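Local coordinates for SusD homolog (Bacteroides ovatus, PDB 4F53), which probably binds glycans, perhaps mucin O-glycans, at the cell surface as a SusD-family outer-membrane lipoprotein with a TPR-like helical fold, at residues Q36-P41 with Y93-P98; R29-N34 with Y97-N102. All coordinates share one frame; numbering follows the deposited sequence. Where two conformers were deposited one is given.

Contact 1: residues Q36-P41 with Y93-P98; sequences QDLMMP and YSKFYP
In the helical, TPR-like part of this SusD homolog, the turn that follows helix 25-37 packs on the middle of helix 82-106, where L38 meets K95 and F96. L38 reaches across with its forked end, and both methyl groups touch K95 CB at 3.9 Å. CD1 goes on to the backbone of the second helix: it is 3.4 Å from K95 O and 3.7 Å from F96 CA, and it also meets F96 CB and, at 4.0 Å, the ring carbon F96 CD2, approaching that ring obliquely. CD2 continues along the lysine stem to the neighbourhood of K95 CD, so that the fork of L38 lies over the foot of that chain, the two side chains crossing at about a right angle.

K95 illustrates how a charged residue can serve a buried apolar contact with its stem alone. Its CG stands anti to the carbonyl carbon (chi1 -67°), and the extended chain runs past L38 before bending at its last torsion; the ammonium group is taken up by Q43, and a cation-pi interaction joins the lysine to F46 of helix 44-58. The same F46 also touches L38 and P41. F96, with CG anti to its backbone N (chi1 -168°), also touches R120 of helix 110-131.

On the first segment the backbone folds into a type I beta turn from D37 to M40, closed by M40 N to D37 O at 3.3 Å, and L38 occupies its second position. Beyond it, M39, present as selenomethionine, touches helices 110-131 and 190-207. A turn at the C-terminal end of one helix, packed in this way on another helix, is consistent with the TPR-like helical fold of SusD proteins.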
loop_
_atom_site.group_PDB
_atom_site.type_symbol
_atom_site.label_atom_id
_atom_site.label_comp_id
_atom_site.label_asym_id
_atom_site.label_seq_id
_atom_site.Cartn_x
_atom_site.Cartn_y
_atom_site.Cartn_z
ATOM N N GLN A 36 14.247 -6.006 -7.610
ATOM C CA GLN A 36 13.677 -6.383 -6.305
ATOM C C GLN A 36 13.335 -5.136 -5.467
ATOM O O GLN A 36 12.286 -5.076 -4.824
ATOM C CB GLN A 36 14.660 -7.277 -5.552
ATOM C CG GLN A 36 14.099 -7.836 -4.276
ATOM C CD GLN A 36 15.103 -8.632 -3.507
ATOM O OE1 GLN A 36 16.045 -8.096 -2.912
ATOM N NE2 GLN A 36 14.916 -9.934 -3.500
ATOM N N ASP A 37 14.220 -4.145 -5.495
ATOM C CA ASP A 37 14.071 -2.927 -4.720
ATOM C C ASP A 37 12.798 -2.136 -5.069
ATOM O O ASP A 37 12.175 -1.566 -4.173
ATOM C CB ASP A 37 15.313 -2.049 -4.943
ATOM C CG ASP A 37 15.213 -0.658 -4.331
ATOM O OD1 ASP A 37 14.835 -0.556 -3.149
ATOM O OD2 ASP A 37 15.440 0.320 -5.056
ATOM N N LEU A 38 12.421 -2.100 -6.348
ATOM C CA LEU A 38 11.313 -1.276 -6.850
ATOM C C LEU A 38 9.921 -1.739 -6.399
ATOM O O LEU A 38 8.949 -0.989 -6.605
ATOM C CB LEU A 38 11.387 -1.113 -8.389
ATOM C CG LEU A 38 12.602 -0.261 -8.826
ATOM C CD1 LEU A 38 12.947 -0.484 -10.295
ATOM C CD2 LEU A 38 12.421 1.235 -8.460
HETATM N N MSE A 39 9.813 -2.901 -5.714
HETATM C CA MSE A 39 8.507 -3.325 -5.165
HETATM C C MSE A 39 8.033 -2.367 -4.055
HETATM O O MSE A 39 6.837 -2.172 -3.853
HETATM C CB MSE A 39 8.594 -4.759 -4.598
HETATM C CG MSE A 39 8.981 -5.790 -5.673
HETATM SE SE MSE A 39 8.573 -7.598 -5.080
HETATM C CE MSE A 39 9.986 -7.830 -3.903
HETATM N N MSE A 40 9.000 -1.806 -3.316
HETATM C CA MSE A 40 8.813 -0.885 -2.181
HETATM C C MSE A 40 10.095 -0.038 -2.158
HETATM O O MSE A 40 11.028 -0.339 -1.401
HETATM C CB MSE A 40 8.598 -1.713 -0.897
HETATM C CG MSE A 40 7.982 -0.910 0.235
HETATM SE SE MSE A 40 6.134 -0.366 -0.140
HETATM C CE MSE A 40 5.377 -2.165 -0.242
ATOM N N PRO A 41 10.205 0.939 -3.098
ATOM C CA PRO A 41 11.500 1.611 -3.329
ATOM C C PRO A 41 12.138 2.303 -2.136
ATOM O O PRO A 41 11.483 2.953 -1.341
ATOM C CB PRO A 41 11.211 2.610 -4.447
ATOM C CG PRO A 41 9.714 2.632 -4.596
ATOM C CD PRO A 41 9.206 1.329 -4.124
ATOM N N TYR A 93 8.543 3.161 -14.867
ATOM C CA TYR A 93 8.959 2.634 -16.176
ATOM C C TYR A 93 10.453 2.885 -16.432
ATOM O O TYR A 93 11.134 1.959 -16.859
ATOM C CB TYR A 93 8.093 3.206 -17.319
ATOM C CG TYR A 93 6.719 2.568 -17.373
ATOM C CD1 TYR A 93 5.707 2.961 -16.493
ATOM C CD2 TYR A 93 6.440 1.540 -18.272
ATOM C CE1 TYR A 93 4.451 2.364 -16.525
ATOM C CE2 TYR A 93 5.185 0.937 -18.311
ATOM C CZ TYR A 93 4.192 1.361 -17.446
ATOM O OH TYR A 93 2.970 0.754 -17.468
ATOM N N SER A 94 10.966 4.106 -16.131
ATOM C CA SER A 94 12.380 4.510 -16.298
ATOM C C SER A 94 13.319 3.701 -15.416
ATOM O O SER A 94 14.449 3.386 -15.808
ATOM C CB SER A 94 12.568 5.983 -15.932
ATOM O OG SER A 94 11.691 6.828 -16.654
ATOM N N LYS A 95 12.862 3.416 -14.197
ATOM C CA LYS A 95 13.689 2.716 -13.223
ATOM C C LYS A 95 13.610 1.200 -13.366
ATOM O O LYS A 95 14.598 0.534 -13.055
ATOM C CB LYS A 95 13.313 3.122 -11.794
ATOM C CG LYS A 95 13.651 4.575 -11.491
ATOM C CD LYS A 95 13.086 4.959 -10.139
ATOM C CE LYS A 95 13.137 6.445 -9.909
ATOM N NZ LYS A 95 14.509 6.888 -9.595
ATOM N N PHE A 96 12.460 0.650 -13.808
ATOM C CA PHE A 96 12.302 -0.800 -13.896
ATOM C C PHE A 96 12.752 -1.421 -15.232
ATOM O O PHE A 96 13.553 -2.373 -15.227
ATOM C CB PHE A 96 10.828 -1.236 -13.604
ATOM C CG PHE A 96 10.689 -2.726 -13.394
ATOM C CD1 PHE A 96 10.488 -3.587 -14.479
ATOM C CD2 PHE A 96 10.816 -3.280 -12.122
ATOM C CE1 PHE A 96 10.436 -4.972 -14.290
ATOM C CE2 PHE A 96 10.748 -4.663 -11.929
ATOM C CZ PHE A 96 10.596 -5.504 -13.017
ATOM N N TYR A 97 12.163 -0.963 -16.346
ATOM C CA TYR A 97 12.301 -1.611 -17.647
ATOM C C TYR A 97 13.704 -1.666 -18.269
ATOM O O TYR A 97 14.021 -2.757 -18.760
ATOM C CB TYR A 97 11.275 -1.097 -18.649
ATOM C CG TYR A 97 9.945 -1.797 -18.446
ATOM C CD1 TYR A 97 9.794 -3.150 -18.734
ATOM C CD2 TYR A 97 8.866 -1.133 -17.866
ATOM C CE1 TYR A 97 8.586 -3.809 -18.513
ATOM C CE2 TYR A 97 7.640 -1.770 -17.682
ATOM C CZ TYR A 97 7.505 -3.113 -17.995
ATOM O OH TYR A 97 6.305 -3.769 -17.769
ATOM N N PRO A 98 14.592 -0.641 -18.243
ATOM C CA PRO A 98 15.923 -0.841 -18.847
ATOM C C PRO A 98 16.669 -2.034 -18.211
ATOM O O PRO A 98 17.193 -2.859 -18.958
ATOM C CB PRO A 98 16.626 0.502 -18.610
ATOM C CG PRO A 98 15.519 1.485 -18.503
ATOM C CD PRO A 98 14.444 0.744 -17.752
#

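Contact 2: residues R29-N34 with Y97-N102; sequences RSLALN and YPDYFN
Segment 29-34 of helix 25-37 and segment 97-102 of helix 82-106 run roughly antiparallel, their N-to-C directions 139° apart and their axes 9.3 Å from each other at closest approach. L31 and D99 face each other where the backbones come nearest, CA to CA 5.6 Å.

L31 sets its two methyl groups against residues one helical turn apart: CD1 lies 3.8 Å from N102 ND2, with the asparagine side chain crossing the leucine at about a right angle, while CD2 rests 3.5 Å from D99 OD1 and is also 3.8 Å from N102 ND2. The polar half of the contact is a single hydrogen bond. In the conformer given here, of two deposited, N34 ND2 donates to D99 OD2 over 2.8 Å, nearly straight at 168°; the acceptor lies in the plane of the amide, whereas the N-H arrives on the syn side of the carboxylate, tilted 27° from its plane. Since D99 thus serves both neighbours, an alanine here would probably leave the N34 amide without this acceptor and open a gap beside L31 CD2. N102 sends its oxygen along its own helix to Q106, which helps fix the amide that borders the leucine.

N34 lies at the exposed margin, while L31 is buried and touches L103 farther along helix 82-106. Helix 110-131 receives A32 on F112 and Y100 on R120, so that three helices pack together here.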
loop_
_atom_site.group_PDB
_atom_site.type_symbol
_atom_site.label_atom_id
_atom_site.label_comp_id
_atom_site.label_asym_id
_atom_site.label_seq_id
_atom_site.Cartn_x
_atom_site.Cartn_y
_atom_site.Cartn_z
ATOM N N ARG A 29 23.180 -10.273 -10.965
ATOM C CA ARG A 29 22.951 -10.085 -9.529
ATOM C C ARG A 29 22.581 -8.630 -9.247
ATOM O O ARG A 29 21.662 -8.357 -8.481
ATOM C CB ARG A 29 24.222 -10.476 -8.762
ATOM C CG ARG A 29 24.313 -9.985 -7.318
ATOM C CD ARG A 29 25.755 -9.750 -6.925
ATOM N NE ARG A 29 25.857 -8.954 -5.704
ATOM C CZ ARG A 29 26.992 -8.724 -5.050
ATOM N NH1 ARG A 29 28.138 -9.230 -5.495
ATOM N NH2 ARG A 29 26.989 -7.997 -3.941
ATOM N N SER A 30 23.315 -7.708 -9.867
ATOM C CA SER A 30 23.116 -6.272 -9.753
ATOM C C SER A 30 21.719 -5.855 -10.292
ATOM O O SER A 30 21.011 -5.110 -9.620
ATOM C CB SER A 30 24.237 -5.544 -10.492
ATOM O OG SER A 30 24.132 -4.140 -10.324
ATOM N N LEU A 31 21.322 -6.376 -11.473
ATOM C CA LEU A 31 20.043 -6.090 -12.131
ATOM C C LEU A 31 18.888 -6.649 -11.324
ATOM O O LEU A 31 17.916 -5.927 -11.109
ATOM C CB LEU A 31 20.019 -6.636 -13.578
ATOM C CG LEU A 31 21.092 -6.072 -14.542
ATOM C CD1 LEU A 31 21.191 -6.889 -15.805
ATOM C CD2 LEU A 31 20.853 -4.618 -14.875
ATOM N N ALA A 32 19.001 -7.915 -10.850
ATOM C CA ALA A 32 17.997 -8.601 -10.017
ATOM C C ALA A 32 17.724 -7.797 -8.732
ATOM O O ALA A 32 16.570 -7.629 -8.329
ATOM C CB ALA A 32 18.468 -10.013 -9.670
ATOM N N LEU A 33 18.797 -7.267 -8.121
ATOM C CA LEU A 33 18.729 -6.469 -6.911
ATOM C C LEU A 33 17.972 -5.153 -7.131
ATOM O O LEU A 33 17.212 -4.772 -6.245
ATOM C CB LEU A 33 20.142 -6.183 -6.359
ATOM C CG LEU A 33 20.777 -7.250 -5.475
ATOM C CD1 LEU A 33 22.184 -6.835 -5.089
ATOM C CD2 LEU A 33 19.929 -7.526 -4.219
ATOM N N ASN A 34 18.180 -4.459 -8.278
ATOM C CA ASN A 34 17.501 -3.198 -8.560
ATOM C C ASN A 34 15.983 -3.479 -8.807
ATOM O O ASN A 34 15.130 -2.724 -8.348
ATOM C CB ASN A 34 18.181 -2.476 -9.760
ATOM C CG ASN A 34 19.699 -2.244 -9.670
ATOM O OD1 ASN A 34 20.344 -2.335 -8.608
ATOM N ND2 ASN A 34 20.320 -1.917 -10.807
ATOM N N TYR A 97 12.163 -0.963 -16.346
ATOM C CA TYR A 97 12.301 -1.611 -17.647
ATOM C C TYR A 97 13.704 -1.666 -18.269
ATOM O O TYR A 97 14.021 -2.757 -18.760
ATOM C CB TYR A 97 11.275 -1.097 -18.649
ATOM C CG TYR A 97 9.945 -1.797 -18.446
ATOM C CD1 TYR A 97 9.794 -3.150 -18.734
ATOM C CD2 TYR A 97 8.866 -1.133 -17.866
ATOM C CE1 TYR A 97 8.586 -3.809 -18.513
ATOM C CE2 TYR A 97 7.640 -1.770 -17.682
ATOM C CZ TYR A 97 7.505 -3.113 -17.995
ATOM O OH TYR A 97 6.305 -3.769 -17.769
ATOM N N PRO A 98 14.592 -0.641 -18.243
ATOM C CA PRO A 98 15.923 -0.841 -18.847
ATOM C C PRO A 98 16.669 -2.034 -18.211
ATOM O O PRO A 98 17.193 -2.859 -18.958
ATOM C CB PRO A 98 16.626 0.502 -18.610
ATOM C CG PRO A 98 15.519 1.485 -18.503
ATOM C CD PRO A 98 14.444 0.744 -17.752
ATOM N N ASP A 99 16.619 -2.193 -16.858
ATOM C CA ASP A 99 17.276 -3.314 -16.170
ATOM C C ASP A 99 16.586 -4.647 -16.460
ATOM O O ASP A 99 17.265 -5.667 -16.622
ATOM C CB ASP A 99 17.345 -3.076 -14.661
ATOM C CG ASP A 99 18.428 -2.098 -14.221
ATOM O OD1 ASP A 99 19.153 -1.569 -15.096
ATOM O OD2 ASP A 99 18.568 -1.876 -13.000
ATOM N N TYR A 100 15.242 -4.638 -16.526
ATOM C CA TYR A 100 14.439 -5.821 -16.816
ATOM C C TYR A 100 14.804 -6.383 -18.206
ATOM O O TYR A 100 15.099 -7.579 -18.330
ATOM C CB TYR A 100 12.942 -5.485 -16.709
ATOM C CG TYR A 100 12.009 -6.546 -17.237
ATOM C CD1 TYR A 100 11.653 -7.641 -16.454
ATOM C CD2 TYR A 100 11.471 -6.454 -18.518
ATOM C CE1 TYR A 100 10.782 -8.617 -16.932
ATOM C CE2 TYR A 100 10.607 -7.428 -19.012
ATOM C CZ TYR A 100 10.268 -8.510 -18.220
ATOM O OH TYR A 100 9.408 -9.456 -18.721
ATOM N N PHE A 101 14.826 -5.526 -19.228
ATOM C CA PHE A 101 15.174 -5.959 -20.588
ATOM C C PHE A 101 16.633 -6.417 -20.661
ATOM O O PHE A 101 16.930 -7.394 -21.348
ATOM C CB PHE A 101 14.905 -4.833 -21.606
ATOM C CG PHE A 101 13.438 -4.505 -21.781
ATOM C CD1 PHE A 101 12.520 -5.496 -22.120
ATOM C CD2 PHE A 101 12.987 -3.190 -21.689
ATOM C CE1 PHE A 101 11.169 -5.190 -22.294
ATOM C CE2 PHE A 101 11.632 -2.887 -21.868
ATOM C CZ PHE A 101 10.733 -3.889 -22.159
ATOM N N ASN A 102 17.525 -5.752 -19.910
ATOM C CA ASN A 102 18.938 -6.089 -19.875
ATOM C C ASN A 102 19.151 -7.477 -19.252
ATOM O O ASN A 102 19.867 -8.281 -19.853
ATOM C CB ASN A 102 19.733 -5.010 -19.148
ATOM C CG ASN A 102 21.222 -5.097 -19.334
ATOM O OD1 ASN A 102 21.746 -5.842 -20.176
ATOM N ND2 ASN A 102 21.944 -4.343 -18.531
#

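How the contacts relate
Contacts 1 and 2 are neighbouring points where helix 25-37 and the turn after it meet helix 82-106, their centres about 8 Å apart and on the same side of the chain's centre. Along the chain 29-34 precedes 36-41, whereas 93-98 runs into 97-102, the two sharing Y97 and P98; the order is therefore reversed on the second helix, as expected for roughly antiparallel helices. Contact 1 is the more buried and apolar, and contact 2, farther from the chain's centre, adds a polar bond at the exposed margin. Together they join the first modelled helix to a later one within the SusD/RagB family region.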